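Insecticidal Delta-Endotoxin Cry8Ea1 (Bacillus Thuringiensis, PDB 3EB7) probably kills susceptible insect larvae as a three-domain Cry toxin, by inserting part of its helical domain into gut cell membranes. Local coordinates at residues G19-P24 against M219-M224; V14-G19 against V30-T35; A150-E155 against Y225-Y230. All coordinates share one frame; numbering follows the deposited sequence.

Interactions 1 and 2 share Gly19 and both use helix 2-20, whose last turns meet helix 26-40 on one side and the end of helix 198-220 on another; their centres lie about 10 Å apart. Interaction 3 lies further out and joins the end of helix 133-153 to the segment that follows directly on 219-224. All four touching residues of interaction 1 are buried, interaction 2 is half buried, and interaction 3 is a surface contact. The chemistry changes accordingly. Interaction 1 is leucine and methionine packing with one bridging water, interaction 2 sets threonine methyls against each other and against a leucine that also touches an isoleucine, and interaction 3 supplements one apolar touch with two waters around a serine hydroxyl.

Interaction 1: residues G19-P24 against M219-M224; sequences GKLGVP and MTLFPM
Leu21 reaches across to Leu221 and Met224 with its whole branched end. Its CG lies 3.8 Å from Met224 CB, and CD1 stands 4.0 Å from that same CB, so the fork of the leucine straddles the root of the methionine. The other branch, CD2, meets Leu221 CD2 at 4.0 Å, the two side chains crossing at about a right angle. Leu21 has an unusual chi1 of -136°, away from the staggered positions, and this swing presents both methyls to the partner segment. Met224 bends twice beyond CB (chi2 68°, chi3 86°), which curls its CE back to 4.1 Å from Leu221 CD2 and leaves CB to face Leu21. Beside this apolar patch, water 1 joins the backbones: it accepts from Gly22 N at 3.0 Å and donates to Met224 O. Leu21 and Gly22 are the central residues of a type II beta turn closed by Val23 N to Lys20 O (3.1 Å), and Gly22 has the positive phi of its place there. The arrangement is a turn ending helix 2-20, packed on the 3-10 continuation of helix 198-220, within the N-terminal helical domain of a three-domain Cry toxin.

Interaction 2: residues V14-G19 against V30-T35; sequences VGTILG and VSLYST
Thr16 meets Leu32 and Thr35 mainly through its methyl, with no flat group between the two segments. The one aromatic ring here, that of Tyr33, takes no part in the contact with 14-19; it packs instead on Tyr82 and Leu86 of helix 65-93 and on Leu146 of helix 133-153, and its hydroxyl is hydrogen-bonded to Asp149 OD2. The contact centres on the methyl of Thr16. Its CG2 lies 3.7 Å from Leu32 CD1 and 3.9 Å from Thr35 CG2, touching a residue in each of two successive turns of the facing helix; Thr16 OG1 also comes within van der Waals range of Thr35 CG2, at 3.9 Å. The threonines point at each other tip to tip, whereas Thr16 and Leu32 cross at a slant. In both threonines OG1 is anti to the carbonyl carbon (chi1 -63° in Thr16), which puts CG2 anti to the backbone N and turns the methyls across the gap. The hydroxyls bond within their own helices: Thr16 OG1 to Ser12 O, and Thr35 OG1, weakly at 3.3 Å, to Ser31 O. The segments run antiparallel, at 178°, with axes 10.7 Å apart, as the two arms of a helical hairpin formed by helices 2-20 and 26-40 in the N-terminal bundle of the toxin. Leu32 extends with CG anti to its own N (chi1 171°), bringing CD1 into the interface although its CB does not face the partner. That methyl also meets Ile17 CG1, at 4.2 Å. Ile17 and Leu32 form the buried side of the contact, while the threonines are partly exposed. Beyond Leu32, Ile17 packs on Asn141 of helix 133-153 and Ile218 of helix 198-220, and Lys20 NZ is hydrogen-bonded to Pro28 O and more weakly to Ser31 OG.

Interaction 3: residues A150-E155 against Y225-Y230; sequences ASIFGE and YDMRTY
Ile152 and Met227 pass each other on a slant, the end of the isoleucine lying against the middle of the methionine chain. Ile152 CD1 is 3.9 Å from Met227 CG, and CG1 follows at 4.1 Å. The CB of Met227 faces helix 133-153, but bends at chi2 (-59°) and chi3 (74°) carry the sulfur and CE away, so CG is left to make the touch.

Ser151 faces the same segment and works through water. Its OG lies 2.9 Å from water 2, which accepts from Met227 N at 3.1 Å. The same OG is 2.9 Å from water 3, which lies at the edge of the Arg228 guanidinium, in its plane, and accepts from NH2. That guanidinium also bonds to Asn165 and makes a cation-pi contact with Tyr168. Arg228 touches a crystal neighbour, so its pose may partly reflect the lattice.

Asp226 probably helps to shape the partner loop. Thr229 OG1 donates to Asp226 OD1 at 2.6 Å from well above the carboxylate plane. OD2 receives weak bonds from the backbone N of Arg228 and of Thr229, and is also hydrogen-bonded to Tyr168 OH, while the backbone bond from Tyr230 N to Asp226 O (2.9 Å) closes the loop. Such a network would be expected to spread the carboxylate charge and fix the turn of 226-229.

With a single apolar touch and the polar links passing through water, the join between the end of helix 133-153 and this connecting loop seems to depend as much on solvent as on direct packing.

Interaction 1: residues G19-P24 against M219-M224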
ATOM      1  N   GLY A  19       0.143  -8.135 -10.744  1.00 28.46           N
ATOM      2  CA  GLY A  19       0.378  -8.407 -12.172  1.00 28.16           C
ATOM      3  C   GLY A  19      -0.591  -9.403 -12.793  1.00 29.32           C
ATOM      4  O   GLY A  19      -0.744  -9.448 -14.032  1.00 28.83           O
ATOM      5  N   LYS A  20      -1.251 -10.209 -11.951  1.00 29.41           N
ATOM      6  CA  LYS A  20      -2.243 -11.187 -12.409  1.00 29.44           C
ATOM      7  C   LYS A  20      -3.704 -10.864 -12.021  1.00 29.67           C
ATOM      8  O   LYS A  20      -4.606 -11.695 -12.178  1.00 30.23           O
ATOM      9  CB  LYS A  20      -1.896 -12.582 -11.855  1.00 30.65           C
ATOM     10  CG  LYS A  20      -0.534 -13.198 -12.273  1.00 30.68           C
ATOM     11  CD  LYS A  20      -0.316 -13.239 -13.769  1.00 34.60           C
ATOM     12  CE  LYS A  20       1.086 -13.793 -14.141  1.00 34.84           C
ATOM     13  NZ  LYS A  20       1.222 -15.228 -13.781  1.00 34.09           N
ATOM     14  N   LEU A  21      -3.949  -9.677 -11.483  1.00 29.80           N
ATOM     15  CA  LEU A  21      -5.268  -9.343 -10.945  1.00 29.36           C
ATOM     16  C   LEU A  21      -6.366  -9.501 -12.010  1.00 30.32           C
ATOM     17  O   LEU A  21      -6.244  -8.982 -13.107  1.00 29.54           O
ATOM     18  CB  LEU A  21      -5.246  -7.937 -10.328  1.00 28.64           C
ATOM     19  CG  LEU A  21      -5.916  -7.686  -8.981  1.00 27.61           C
ATOM     20  CD1 LEU A  21      -5.538  -8.723  -7.931  1.00 23.01           C
ATOM     21  CD2 LEU A  21      -5.543  -6.297  -8.500  1.00 28.76           C
ATOM     22  N   GLY A  22      -7.400 -10.288 -11.686  1.00 31.83           N
ATOM     23  CA  GLY A  22      -8.557 -10.505 -12.571  1.00 33.85           C
ATOM     24  C   GLY A  22      -8.360 -11.440 -13.763  1.00 35.32           C
ATOM     25  O   GLY A  22      -9.289 -11.658 -14.550  1.00 35.08           O
ATOM     26  N   VAL A  23      -7.166 -12.008 -13.915  1.00 36.32           N
ATOM     27  CA  VAL A  23      -6.922 -12.899 -15.065  1.00 37.97           C
ATOM     28  C   VAL A  23      -7.647 -14.251 -14.876  1.00 38.54           C
ATOM     29  O   VAL A  23      -7.475 -14.898 -13.838  1.00 38.86           O
ATOM     30  CB  VAL A  23      -5.395 -13.069 -15.326  1.00 38.12           C
ATOM     31  CG1 VAL A  23      -5.136 -14.078 -16.417  1.00 37.90           C
ATOM     32  CG2 VAL A  23      -4.772 -11.707 -15.700  1.00 38.25           C
ATOM     33  N   PRO A  24      -8.488 -14.661 -15.855  1.00 39.17           N
ATOM     34  CA  PRO A  24      -9.234 -15.922 -15.703  1.00 39.95           C
ATOM     35  C   PRO A  24      -8.596 -17.173 -16.331  1.00 40.28           C
ATOM     36  O   PRO A  24      -9.056 -18.284 -16.052  1.00 41.26           O
ATOM     37  CB  PRO A  24     -10.568 -15.621 -16.389  1.00 40.43           C
ATOM     38  CG  PRO A  24     -10.275 -14.439 -17.329  1.00 40.65           C
ATOM     39  CD  PRO A  24      -8.826 -14.005 -17.124  1.00 39.19           C
ATOM     40  N   MET A 219      -4.372  -7.363   1.782  1.00 21.55           N
ATOM     41  CA  MET A 219      -5.781  -7.372   2.122  1.00 21.12           C
ATOM     42  C   MET A 219      -6.567  -6.465   1.159  1.00 20.69           C
ATOM     43  O   MET A 219      -7.663  -6.807   0.739  1.00 20.71           O
ATOM     44  CB  MET A 219      -5.928  -6.975   3.607  1.00 21.03           C
ATOM     45  CG  MET A 219      -7.358  -6.823   4.107  1.00 22.69           C
ATOM     46  SD  MET A 219      -7.942  -5.110   3.944  1.00 28.25           S
ATOM     47  CE  MET A 219      -6.593  -4.150   4.572  1.00 27.88           C
ATOM     48  N   THR A 220      -5.986  -5.322   0.786  1.00 21.13           N
ATOM     49  CA  THR A 220      -6.607  -4.370  -0.150  1.00 20.81           C
ATOM     50  C   THR A 220      -7.006  -5.067  -1.464  1.00 20.95           C
ATOM     51  O   THR A 220      -7.993  -4.682  -2.106  1.00 20.55           O
ATOM     52  CB  THR A 220      -5.662  -3.138  -0.442  1.00 20.77           C
ATOM     53  OG1 THR A 220      -5.303  -2.518   0.782  1.00 21.82           O
ATOM     54  CG2 THR A 220      -6.344  -2.085  -1.301  1.00 21.60           C
ATOM     55  N   LEU A 221      -6.260  -6.104  -1.849  1.00 20.90           N
ATOM     56  CA  LEU A 221      -6.492  -6.763  -3.135  1.00 21.06           C
ATOM     57  C   LEU A 221      -7.580  -7.856  -3.065  1.00 21.61           C
ATOM     58  O   LEU A 221      -8.061  -8.330  -4.112  1.00 20.13           O
ATOM     59  CB  LEU A 221      -5.172  -7.318  -3.692  1.00 21.74           C
ATOM     60  CG  LEU A 221      -3.987  -6.334  -3.792  1.00 22.28           C
ATOM     61  CD1 LEU A 221      -2.745  -7.062  -4.219  1.00 23.61           C
ATOM     62  CD2 LEU A 221      -4.295  -5.248  -4.825  1.00 23.60           C
ATOM     63  N   PHE A 222      -7.967  -8.239  -1.833  1.00 21.45           N
ATOM     64  CA  PHE A 222      -8.938  -9.336  -1.611  1.00 21.82           C
ATOM     65  C   PHE A 222     -10.227  -9.242  -2.446  1.00 22.14           C
ATOM     66  O   PHE A 222     -10.708 -10.268  -2.933  1.00 21.85           O
ATOM     67  CB  PHE A 222      -9.298  -9.494  -0.121  1.00 20.85           C
ATOM     68  CG  PHE A 222      -8.186 -10.079   0.735  1.00 21.55           C
ATOM     69  CD1 PHE A 222      -8.321 -10.111   2.126  1.00 18.12           C
ATOM     70  CD2 PHE A 222      -7.010 -10.609   0.153  1.00 18.59           C
ATOM     71  CE1 PHE A 222      -7.341 -10.635   2.929  1.00 16.47           C
ATOM     72  CE2 PHE A 222      -6.018 -11.159   0.963  1.00 17.36           C
ATOM     73  CZ  PHE A 222      -6.175 -11.153   2.351  1.00 20.58           C
ATOM     74  N   PRO A 223     -10.818  -8.024  -2.579  1.00 22.86           N
ATOM     75  CA  PRO A 223     -12.070  -7.923  -3.375  1.00 23.12           C
ATOM     76  C   PRO A 223     -11.917  -8.283  -4.840  1.00 23.42           C
ATOM     77  O   PRO A 223     -12.894  -8.692  -5.494  1.00 24.45           O
ATOM     78  CB  PRO A 223     -12.452  -6.430  -3.248  1.00 23.33           C
ATOM     79  CG  PRO A 223     -11.728  -5.960  -1.987  1.00 22.96           C
ATOM     80  CD  PRO A 223     -10.444  -6.723  -1.977  1.00 22.26           C
ATOM     81  N   MET A 224     -10.718  -8.119  -5.382  1.00 23.70           N
ATOM     82  CA  MET A 224     -10.508  -8.402  -6.797  1.00 23.61           C
ATOM     83  C   MET A 224     -10.320  -9.900  -7.058  1.00 24.15           C
ATOM     84  O   MET A 224     -10.112 -10.311  -8.218  1.00 24.66           O
ATOM     85  CB  MET A 224      -9.372  -7.575  -7.386  1.00 23.86           C
ATOM     86  CG  MET A 224      -9.709  -6.099  -7.668  1.00 24.46           C
ATOM     87  SD  MET A 224      -9.970  -5.149  -6.139  1.00 31.36           S
ATOM     88  CE  MET A 224      -8.292  -4.654  -5.721  1.00 23.71           C
TER
HETATM   89  O   HOH W   1      -7.687 -11.880  -9.188  1.00 36.35           O

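Interaction 2: residues V14-G19 against V30-T35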
ATOM      1  N   VAL A  14       2.762  -9.080  -3.110  1.00 23.95           N
ATOM      2  CA  VAL A  14       1.772  -8.136  -3.661  1.00 24.24           C
ATOM      3  C   VAL A  14       2.089  -7.693  -5.083  1.00 24.10           C
ATOM      4  O   VAL A  14       1.187  -7.507  -5.886  1.00 23.58           O
ATOM      5  CB  VAL A  14       1.369  -6.924  -2.752  1.00 24.69           C
ATOM      6  CG1 VAL A  14       1.164  -7.338  -1.333  1.00 24.23           C
ATOM      7  CG2 VAL A  14       2.331  -5.830  -2.856  1.00 26.90           C
ATOM      8  N   GLY A  15       3.369  -7.561  -5.402  1.00 24.12           N
ATOM      9  CA  GLY A  15       3.763  -7.277  -6.763  1.00 24.22           C
ATOM     10  C   GLY A  15       3.397  -8.357  -7.758  1.00 24.19           C
ATOM     11  O   GLY A  15       2.987  -8.073  -8.880  1.00 24.77           O
ATOM     12  N   THR A  16       3.540  -9.604  -7.360  1.00 24.22           N
ATOM     13  CA  THR A  16       3.211 -10.705  -8.256  1.00 24.43           C
ATOM     14  C   THR A  16       1.708 -10.784  -8.522  1.00 24.52           C
ATOM     15  O   THR A  16       1.277 -10.913  -9.661  1.00 24.74           O
ATOM     16  CB  THR A  16       3.635 -12.049  -7.657  1.00 23.94           C
ATOM     17  OG1 THR A  16       5.045 -12.052  -7.504  1.00 25.01           O
ATOM     18  CG2 THR A  16       3.260 -13.179  -8.602  1.00 24.31           C
ATOM     19  N   ILE A  17       0.922 -10.760  -7.453  1.00 24.74           N
ATOM     20  CA  ILE A  17      -0.537 -10.786  -7.556  1.00 25.60           C
ATOM     21  C   ILE A  17      -1.102  -9.565  -8.332  1.00 26.11           C
ATOM     22  O   ILE A  17      -2.015  -9.712  -9.145  1.00 26.16           O
ATOM     23  CB  ILE A  17      -1.184 -10.942  -6.168  1.00 25.24           C
ATOM     24  CG1 ILE A  17      -0.885 -12.349  -5.629  1.00 25.56           C
ATOM     25  CG2 ILE A  17      -2.667 -10.683  -6.232  1.00 23.82           C
ATOM     26  CD1 ILE A  17      -0.770 -12.393  -4.099  1.00 23.55           C
ATOM     27  N   LEU A  18      -0.535  -8.387  -8.103  1.00 25.89           N
ATOM     28  CA  LEU A  18      -0.994  -7.197  -8.783  1.00 27.33           C
ATOM     29  C   LEU A  18      -0.865  -7.378 -10.300  1.00 27.98           C
ATOM     30  O   LEU A  18      -1.687  -6.864 -11.058  1.00 29.41           O
ATOM     31  CB  LEU A  18      -0.186  -5.982  -8.283  1.00 27.30           C
ATOM     32  CG  LEU A  18      -0.799  -4.671  -7.760  1.00 28.67           C
ATOM     33  CD1 LEU A  18      -2.225  -4.749  -7.300  1.00 26.88           C
ATOM     34  CD2 LEU A  18       0.085  -4.085  -6.660  1.00 27.82           C
ATOM     35  N   GLY A  19       0.143  -8.135 -10.744  1.00 28.46           N
ATOM     36  CA  GLY A  19       0.378  -8.407 -12.172  1.00 28.16           C
ATOM     37  C   GLY A  19      -0.591  -9.403 -12.793  1.00 29.32           C
ATOM     38  O   GLY A  19      -0.744  -9.448 -14.032  1.00 28.83           O
ATOM     39  N   VAL A  30      -1.480 -21.053 -13.120  1.00 28.86           N
ATOM     40  CA  VAL A  30      -0.518 -22.110 -12.781  1.00 29.65           C
ATOM     41  C   VAL A  30       0.847 -21.487 -12.487  1.00 30.10           C
ATOM     42  O   VAL A  30       1.502 -21.819 -11.487  1.00 30.59           O
ATOM     43  CB  VAL A  30      -0.438 -23.166 -13.895  1.00 30.04           C
ATOM     44  CG1 VAL A  30       0.770 -24.110 -13.703  1.00 31.10           C
ATOM     45  CG2 VAL A  30      -1.732 -23.955 -13.920  1.00 29.78           C
ATOM     46  N   SER A  31       1.229 -20.553 -13.349  1.00 29.96           N
ATOM     47  CA  SER A  31       2.423 -19.762 -13.223  1.00 30.41           C
ATOM     48  C   SER A  31       2.496 -18.950 -11.903  1.00 30.45           C
ATOM     49  O   SER A  31       3.562 -18.828 -11.283  1.00 30.79           O
ATOM     50  CB  SER A  31       2.492 -18.835 -14.455  1.00 30.77           C
ATOM     51  OG  SER A  31       3.345 -17.714 -14.225  1.00 32.13           O
ATOM     52  N   LEU A  32       1.361 -18.376 -11.510  1.00 29.95           N
ATOM     53  CA  LEU A  32       1.199 -17.638 -10.269  1.00 29.43           C
ATOM     54  C   LEU A  32       1.415 -18.530  -9.038  1.00 28.59           C
ATOM     55  O   LEU A  32       2.183 -18.177  -8.161  1.00 29.12           O
ATOM     56  CB  LEU A  32      -0.208 -17.011 -10.241  1.00 29.55           C
ATOM     57  CG  LEU A  32      -0.725 -16.355  -8.959  1.00 30.33           C
ATOM     58  CD1 LEU A  32       0.248 -15.253  -8.451  1.00 29.87           C
ATOM     59  CD2 LEU A  32      -2.112 -15.774  -9.229  1.00 30.17           C
ATOM     60  N   TYR A  33       0.719 -19.658  -8.969  1.00 28.08           N
ATOM     61  CA  TYR A  33       0.890 -20.663  -7.901  1.00 28.06           C
ATOM     62  C   TYR A  33       2.318 -21.169  -7.804  1.00 28.17           C
ATOM     63  O   TYR A  33       2.846 -21.386  -6.707  1.00 27.48           O
ATOM     64  CB  TYR A  33      -0.044 -21.868  -8.102  1.00 28.30           C
ATOM     65  CG  TYR A  33      -1.401 -21.671  -7.495  1.00 29.64           C
ATOM     66  CD1 TYR A  33      -2.558 -21.630  -8.281  1.00 30.20           C
ATOM     67  CD2 TYR A  33      -1.530 -21.487  -6.134  1.00 31.92           C
ATOM     68  CE1 TYR A  33      -3.818 -21.419  -7.716  1.00 29.80           C
ATOM     69  CE2 TYR A  33      -2.775 -21.281  -5.556  1.00 33.93           C
ATOM     70  CZ  TYR A  33      -3.913 -21.243  -6.351  1.00 31.42           C
ATOM     71  OH  TYR A  33      -5.115 -21.045  -5.715  1.00 31.19           O
ATOM     72  N   SER A  34       2.936 -21.368  -8.963  1.00 28.62           N
ATOM     73  CA  SER A  34       4.345 -21.726  -9.007  1.00 30.09           C
ATOM     74  C   SER A  34       5.259 -20.699  -8.271  1.00 29.40           C
ATOM     75  O   SER A  34       6.110 -21.062  -7.447  1.00 29.24           O
ATOM     76  CB  SER A  34       4.783 -21.888 -10.452  1.00 30.30           C
ATOM     77  OG  SER A  34       6.111 -22.343 -10.415  1.00 34.62           O
ATOM     78  N   THR A  35       5.054 -19.424  -8.575  1.00 29.01           N
ATOM     79  CA  THR A  35       5.737 -18.329  -7.903  1.00 29.34           C
ATOM     80  C   THR A  35       5.370 -18.268  -6.422  1.00 29.29           C
ATOM     81  O   THR A  35       6.266 -18.221  -5.597  1.00 29.94           O
ATOM     82  CB  THR A  35       5.481 -16.990  -8.637  1.00 29.06           C
ATOM     83  OG1 THR A  35       6.047 -17.082  -9.942  1.00 30.17           O
ATOM     84  CG2 THR A  35       6.099 -15.829  -7.930  1.00 29.07           C
TER

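Interaction 3: residues A150-E155 against Y225-Y230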
ATOM      1  N   ALA A 150     -12.178 -22.303  -7.699  1.00 31.25           N
ATOM      2  CA  ALA A 150     -13.534 -22.868  -7.705  1.00 31.96           C
ATOM      3  C   ALA A 150     -14.461 -22.099  -8.630  1.00 32.44           C
ATOM      4  O   ALA A 150     -15.263 -22.710  -9.314  1.00 33.57           O
ATOM      5  CB  ALA A 150     -14.119 -22.907  -6.307  1.00 32.32           C
ATOM      6  N   SER A 151     -14.341 -20.772  -8.668  1.00 32.76           N
ATOM      7  CA  SER A 151     -15.135 -19.938  -9.575  1.00 33.63           C
ATOM      8  C   SER A 151     -14.774 -20.046 -11.046  1.00 33.66           C
ATOM      9  O   SER A 151     -15.629 -19.953 -11.912  1.00 34.11           O
ATOM     10  CB  SER A 151     -15.038 -18.470  -9.168  1.00 33.33           C
ATOM     11  OG  SER A 151     -15.980 -18.226  -8.168  1.00 35.20           O
ATOM     12  N   ILE A 152     -13.498 -20.186 -11.333  1.00 34.22           N
ATOM     13  CA  ILE A 152     -13.032 -20.272 -12.717  1.00 35.06           C
ATOM     14  C   ILE A 152     -13.061 -21.699 -13.281  1.00 35.21           C
ATOM     15  O   ILE A 152     -13.303 -21.876 -14.471  1.00 36.08           O
ATOM     16  CB  ILE A 152     -11.616 -19.678 -12.850  1.00 35.33           C
ATOM     17  CG1 ILE A 152     -11.627 -18.237 -12.327  1.00 36.07           C
ATOM     18  CG2 ILE A 152     -11.158 -19.654 -14.303  1.00 35.74           C
ATOM     19  CD1 ILE A 152     -10.282 -17.790 -11.823  1.00 38.90           C
ATOM     20  N   PHE A 153     -12.846 -22.704 -12.428  1.00 35.28           N
ATOM     21  CA  PHE A 153     -12.604 -24.060 -12.887  1.00 35.19           C
ATOM     22  C   PHE A 153     -13.621 -25.074 -12.373  1.00 35.17           C
ATOM     23  O   PHE A 153     -13.639 -26.211 -12.824  1.00 34.57           O
ATOM     24  CB  PHE A 153     -11.206 -24.518 -12.468  1.00 35.41           C
ATOM     25  CG  PHE A 153     -10.085 -23.571 -12.855  1.00 36.59           C
ATOM     26  CD1 PHE A 153      -9.091 -23.242 -11.923  1.00 37.01           C
ATOM     27  CD2 PHE A 153      -9.987 -23.055 -14.156  1.00 38.82           C
ATOM     28  CE1 PHE A 153      -8.039 -22.393 -12.250  1.00 36.34           C
ATOM     29  CE2 PHE A 153      -8.936 -22.196 -14.510  1.00 39.02           C
ATOM     30  CZ  PHE A 153      -7.963 -21.858 -13.542  1.00 38.07           C
ATOM     31  N   GLY A 154     -14.458 -24.666 -11.427  1.00 35.24           N
ATOM     32  CA  GLY A 154     -15.377 -25.574 -10.766  1.00 35.89           C
ATOM     33  C   GLY A 154     -16.270 -26.364 -11.693  1.00 36.82           C
ATOM     34  O   GLY A 154     -16.358 -27.576 -11.587  1.00 36.94           O
ATOM     35  N   GLU A 155     -16.943 -25.679 -12.604  1.00 37.75           N
ATOM     36  CA  GLU A 155     -17.832 -26.347 -13.536  1.00 39.40           C
ATOM     37  C   GLU A 155     -17.059 -27.375 -14.382  1.00 39.42           C
ATOM     38  O   GLU A 155     -17.474 -28.536 -14.481  1.00 39.53           O
ATOM     39  CB  GLU A 155     -18.579 -25.314 -14.375  1.00 39.73           C
ATOM     40  CG  GLU A 155     -18.718 -25.648 -15.849  1.00 45.43           C
ATOM     41  CD  GLU A 155     -18.733 -24.383 -16.703  1.00 51.04           C
ATOM     42  OE1 GLU A 155     -17.855 -24.242 -17.612  1.00 53.03           O
ATOM     43  OE2 GLU A 155     -19.611 -23.524 -16.432  1.00 51.32           O
ATOM     44  N   TYR A 225     -10.409 -10.719  -6.002  1.00 23.87           N
ATOM     45  CA  TYR A 225     -10.440 -12.184  -6.194  1.00 24.16           C
ATOM     46  C   TYR A 225     -11.842 -12.692  -6.471  1.00 24.69           C
ATOM     47  O   TYR A 225     -12.030 -13.883  -6.720  1.00 25.35           O
ATOM     48  CB  TYR A 225      -9.884 -12.934  -5.000  1.00 23.35           C
ATOM     49  CG  TYR A 225      -8.474 -12.590  -4.628  1.00 23.76           C
ATOM     50  CD1 TYR A 225      -7.994 -12.893  -3.340  1.00 21.34           C
ATOM     51  CD2 TYR A 225      -7.609 -11.939  -5.554  1.00 24.37           C
ATOM     52  CE1 TYR A 225      -6.707 -12.585  -2.969  1.00 21.56           C
ATOM     53  CE2 TYR A 225      -6.305 -11.605  -5.194  1.00 24.74           C
ATOM     54  CZ  TYR A 225      -5.865 -11.941  -3.891  1.00 24.16           C
ATOM     55  OH  TYR A 225      -4.599 -11.637  -3.527  1.00 23.10           O
ATOM     56  N   ASP A 226     -12.814 -11.787  -6.401  1.00 25.16           N
ATOM     57  CA  ASP A 226     -14.190 -12.027  -6.806  1.00 25.82           C
ATOM     58  C   ASP A 226     -14.272 -11.958  -8.338  1.00 26.27           C
ATOM     59  O   ASP A 226     -14.165 -10.888  -8.942  1.00 25.24           O
ATOM     60  CB  ASP A 226     -15.075 -10.965  -6.158  1.00 26.04           C
ATOM     61  CG  ASP A 226     -16.536 -11.088  -6.516  1.00 26.45           C
ATOM     62  OD1 ASP A 226     -17.275 -10.271  -5.977  1.00 26.41           O
ATOM     63  OD2 ASP A 226     -16.970 -11.974  -7.295  1.00 29.72           O
ATOM     64  N   MET A 227     -14.449 -13.117  -8.957  1.00 27.58           N
ATOM     65  CA  MET A 227     -14.420 -13.178 -10.411  1.00 29.53           C
ATOM     66  C   MET A 227     -15.754 -12.841 -11.087  1.00 28.96           C
ATOM     67  O   MET A 227     -15.787 -12.639 -12.294  1.00 29.20           O
ATOM     68  CB  MET A 227     -13.818 -14.505 -10.906  1.00 30.20           C
ATOM     69  CG  MET A 227     -12.328 -14.694 -10.491  1.00 35.68           C
ATOM     70  SD  MET A 227     -11.041 -13.462 -11.035  1.00 46.04           S
ATOM     71  CE  MET A 227     -11.283 -12.002 -10.049  1.00 41.64           C
ATOM     72  N   ARG A 228     -16.831 -12.760 -10.310  1.00 27.92           N
ATOM     73  CA  ARG A 228     -18.077 -12.213 -10.826  1.00 28.05           C
ATOM     74  C   ARG A 228     -18.000 -10.690 -10.895  1.00 27.17           C
ATOM     75  O   ARG A 228     -18.451 -10.112 -11.861  1.00 27.36           O
ATOM     76  CB  ARG A 228     -19.300 -12.679 -10.015  1.00 27.86           C
ATOM     77  CG  ARG A 228     -19.333 -14.165  -9.870  1.00 28.63           C
ATOM     78  CD  ARG A 228     -20.707 -14.682  -9.563  1.00 31.40           C
ATOM     79  NE  ARG A 228     -20.636 -16.096  -9.195  1.00 32.46           N
ATOM     80  CZ  ARG A 228     -21.617 -16.779  -8.596  1.00 32.29           C
ATOM     81  NH1 ARG A 228     -22.773 -16.180  -8.310  1.00 27.86           N
ATOM     82  NH2 ARG A 228     -21.443 -18.079  -8.304  1.00 31.35           N
ATOM     83  N   THR A 229     -17.412 -10.054  -9.882  1.00 26.99           N
ATOM     84  CA  THR A 229     -17.247  -8.590  -9.868  1.00 26.65           C
ATOM     85  C   THR A 229     -16.086  -8.120 -10.746  1.00 26.80           C
ATOM     86  O   THR A 229     -16.174  -7.054 -11.371  1.00 27.42           O
ATOM     87  CB  THR A 229     -17.150  -8.071  -8.421  1.00 26.93           C
ATOM     88  OG1 THR A 229     -18.269  -8.572  -7.707  1.00 26.58           O
ATOM     89  CG2 THR A 229     -17.178  -6.557  -8.320  1.00 25.74           C
ATOM     90  N   TYR A 230     -15.032  -8.930 -10.824  1.00 26.31           N
ATOM     91  CA  TYR A 230     -13.871  -8.651 -11.668  1.00 26.79           C
ATOM     92  C   TYR A 230     -13.604  -9.818 -12.640  1.00 27.97           C
ATOM     93  O   TYR A 230     -12.691 -10.622 -12.417  1.00 27.56           O
ATOM     94  CB  TYR A 230     -12.634  -8.319 -10.790  1.00 25.85           C
ATOM     95  CG  TYR A 230     -12.880  -7.137  -9.844  1.00 24.37           C
ATOM     96  CD1 TYR A 230     -13.451  -7.335  -8.586  1.00 24.83           C
ATOM     97  CD2 TYR A 230     -12.589  -5.824 -10.233  1.00 22.91           C
ATOM     98  CE1 TYR A 230     -13.717  -6.265  -7.740  1.00 24.20           C
ATOM     99  CE2 TYR A 230     -12.831  -4.746  -9.376  1.00 20.71           C
ATOM    100  CZ  TYR A 230     -13.399  -4.977  -8.151  1.00 22.94           C
ATOM    101  OH  TYR A 230     -13.660  -3.935  -7.309  1.00 21.61           O
TER
HETATM  102  O   HOH W   2     -15.075 -15.650  -7.289  1.00 26.69           O
HETATM  103  O   HOH W   3     -18.730 -18.593  -9.067  1.00 27.70           O